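Dihydrofolate reductase (PDB 3VCO) catalyses the NADPH-dependent reduction of 7,8-dihydrofolate to tetrahydrofolate, a key step of folate metabolism that feeds thymidylate, purine and glycine synthesis. Local coordinates at residues A66-R71 with I88-S93. Numbering follows the deposited sequence.
Sequences AVVMGR and INIVVS. With SO4 (sulfate ion), chain B.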
loop_
_atom_site.group_PDB
_atom_site.type_symbol
_atom_site.label_atom_id
_atom_site.label_comp_id
_atom_site.label_asym_id
_atom_site.label_seq_id
_atom_site.Cartn_x
_atom_site.Cartn_y
_atom_site.Cartn_z
ATOM N N ALA A 66 -1.218 1.022 -10.149
ATOM C CA ALA A 66 -2.223 1.828 -9.440
ATOM C C ALA A 66 -1.961 1.758 -7.936
ATOM O O ALA A 66 -1.573 0.704 -7.420
ATOM C CB ALA A 66 -3.655 1.340 -9.755
ATOM N N VAL A 67 -2.072 2.895 -7.250
ATOM C CA VAL A 67 -2.048 2.890 -5.788
ATOM C C VAL A 67 -3.425 3.369 -5.336
ATOM O O VAL A 67 -3.887 4.428 -5.754
ATOM C CB VAL A 67 -0.979 3.795 -5.185
ATOM C CG1 VAL A 67 0.432 3.177 -5.440
ATOM C CG2 VAL A 67 -1.058 5.226 -5.800
ATOM N N VAL A 68 -4.081 2.522 -4.546
ATOM C CA VAL A 68 -5.432 2.754 -4.123
ATOM C C VAL A 68 -5.382 2.979 -2.618
ATOM O O VAL A 68 -4.677 2.253 -1.912
ATOM C CB VAL A 68 -6.339 1.549 -4.490
ATOM C CG1 VAL A 68 -7.798 1.864 -4.122
ATOM C CG2 VAL A 68 -6.209 1.178 -6.020
ATOM N N MET A 69 -6.096 3.997 -2.132
ATOM C CA MET A 69 -5.995 4.363 -0.725
ATOM C C MET A 69 -7.274 5.082 -0.287
ATOM O O MET A 69 -7.981 5.618 -1.131
ATOM C CB MET A 69 -4.800 5.306 -0.533
ATOM C CG MET A 69 -5.062 6.687 -1.142
ATOM S SD MET A 69 -3.593 7.698 -1.330
ATOM C CE MET A 69 -3.326 7.293 -3.050
ATOM N N GLY A 70 -7.539 5.107 1.036
ATOM C CA GLY A 70 -8.617 5.920 1.611
ATOM C C GLY A 70 -8.218 7.385 1.663
ATOM O O GLY A 70 -7.046 7.742 1.436
ATOM N N ARG A 71 -9.177 8.245 2.002
ATOM C CA ARG A 71 -8.941 9.687 2.120
ATOM C C ARG A 71 -7.951 10.086 3.196
ATOM O O ARG A 71 -7.114 10.993 2.989
ATOM C CB ARG A 71 -10.267 10.435 2.338
ATOM C CG ARG A 71 -10.067 11.948 2.549
ATOM C CD ARG A 71 -11.344 12.798 2.417
ATOM N NE ARG A 71 -10.969 14.226 2.433
ATOM C CZ ARG A 71 -11.810 15.242 2.290
ATOM N NH1 ARG A 71 -13.103 15.017 2.146
ATOM N NH2 ARG A 71 -11.357 16.493 2.315
ATOM N N ILE A 88 -1.044 5.510 -11.127
ATOM C CA ILE A 88 -2.428 5.952 -11.188
ATOM C C ILE A 88 -2.864 6.039 -9.732
ATOM O O ILE A 88 -2.846 5.038 -9.019
ATOM C CB ILE A 88 -3.285 4.890 -11.910
ATOM C CG1 ILE A 88 -2.820 4.736 -13.373
ATOM C CG2 ILE A 88 -4.801 5.228 -11.806
ATOM C CD1 ILE A 88 -3.209 3.434 -13.977
ATOM N N ASN A 89 -3.204 7.237 -9.282
ATOM C CA ASN A 89 -3.675 7.469 -7.911
ATOM C C ASN A 89 -5.194 7.363 -7.827
ATOM O O ASN A 89 -5.921 8.066 -8.555
ATOM C CB ASN A 89 -3.304 8.880 -7.434
ATOM C CG ASN A 89 -1.821 9.077 -7.233
ATOM O OD1 ASN A 89 -1.406 9.633 -6.216
ATOM N ND2 ASN A 89 -1.008 8.612 -8.183
ATOM N N ILE A 90 -5.689 6.542 -6.907
ATOM C CA ILE A 90 -7.127 6.403 -6.754
ATOM C C ILE A 90 -7.457 6.489 -5.266
ATOM O O ILE A 90 -6.898 5.757 -4.471
ATOM C CB ILE A 90 -7.638 5.031 -7.266
ATOM C CG1 ILE A 90 -7.333 4.870 -8.746
ATOM C CG2 ILE A 90 -9.177 4.902 -7.072
ATOM C CD1 ILE A 90 -7.730 3.524 -9.267
ATOM N N VAL A 91 -8.320 7.428 -4.905
ATOM C CA VAL A 91 -8.718 7.544 -3.510
ATOM C C VAL A 91 -10.147 7.007 -3.374
ATOM O O VAL A 91 -11.007 7.376 -4.166
ATOM C CB VAL A 91 -8.646 9.018 -3.042
ATOM C CG1 VAL A 91 -9.104 9.151 -1.584
ATOM C CG2 VAL A 91 -7.199 9.565 -3.187
ATOM N N VAL A 92 -10.388 6.156 -2.379
ATOM C CA VAL A 92 -11.708 5.597 -2.168
ATOM C C VAL A 92 -12.341 6.421 -1.053
ATOM O O VAL A 92 -11.976 6.273 0.103
ATOM C CB VAL A 92 -11.627 4.135 -1.745
ATOM C CG1 VAL A 92 -13.048 3.571 -1.356
ATOM C CG2 VAL A 92 -10.897 3.324 -2.861
ATOM N N SER A 93 -13.258 7.301 -1.430
ATOM C CA SER A 93 -13.875 8.236 -0.497
ATOM C C SER A 93 -15.230 8.697 -1.051
ATOM O O SER A 93 -15.398 8.787 -2.250
ATOM C CB SER A 93 -12.940 9.441 -0.304
ATOM O OG SER A 93 -13.553 10.502 0.446
HETATM S S SO4 B . -14.881 8.732 3.635
HETATM O O1 SO4 B . -15.599 8.080 2.535
HETATM O O2 SO4 B . -14.507 7.710 4.605
HETATM O O3 SO4 B . -13.745 9.500 3.120
HETATM O O4 SO4 B . -15.753 9.707 4.288
HETATM O O HOH W 1 -11.878 7.143 2.437
#
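Two parallel strands of a beta-alpha-beta unit, 64-70 and 88-92, lie side by side in the central sheet of dihydrofolate reductase, and helix 71-76 follows directly on the first of them. Val67 and Met69 are each gripped through both backbone groups: Val67 N binds Ile88 O (2.9 Å) and Val67 O accepts Ile90 N, then Met69 N donates to Ile90 O and Met69 O receives Val92 N at 2.8 Å. Alpha-hydrogen contacts supplement these bonds, as between Val91 CA and Met69 O (3.1 Å).

Side chains alternate between the two sheet faces. On one, Val68 CG1 meets Val92 CG2 at 3.7 Å, while Val68 CG2 approaches Ile90 CD1; helix 109-116 covers this face, with Ala112 resting on Val68 and Ile90. The other face carries Val67, Met69, Asn89 and Val91, with Trp74 of helix 71-76 against the last three. Met69 CG, set between its backbone N and carbonyl carbon (chi1 71°), lies 4.1 Å from Val91 CG2, and the bend farther along the chain at chi3 leaves CE within van der Waals range of Ile90 O. The amide of Asn89 borders Val67 CG2 through ND2, while its OD1 accepts Leu84 N.

At their C-terminal ends the strands open onto the probable NADP-binding site, to which Arg71 and Ser93 are likely to contribute. Here a water takes the place of a direct backbone bond, accepting from Arg71 N (2.9 Å) and lying close to Val92 O. Ser93 OG donates to O3 of a sulfate ion (2.9 Å), probably from the crystallisation liquor, which Ser94 N also binds. The extended Arg71 chain passes Ser93 OG with its CD at 3.7 Å before NE forms a salt bridge with Glu75.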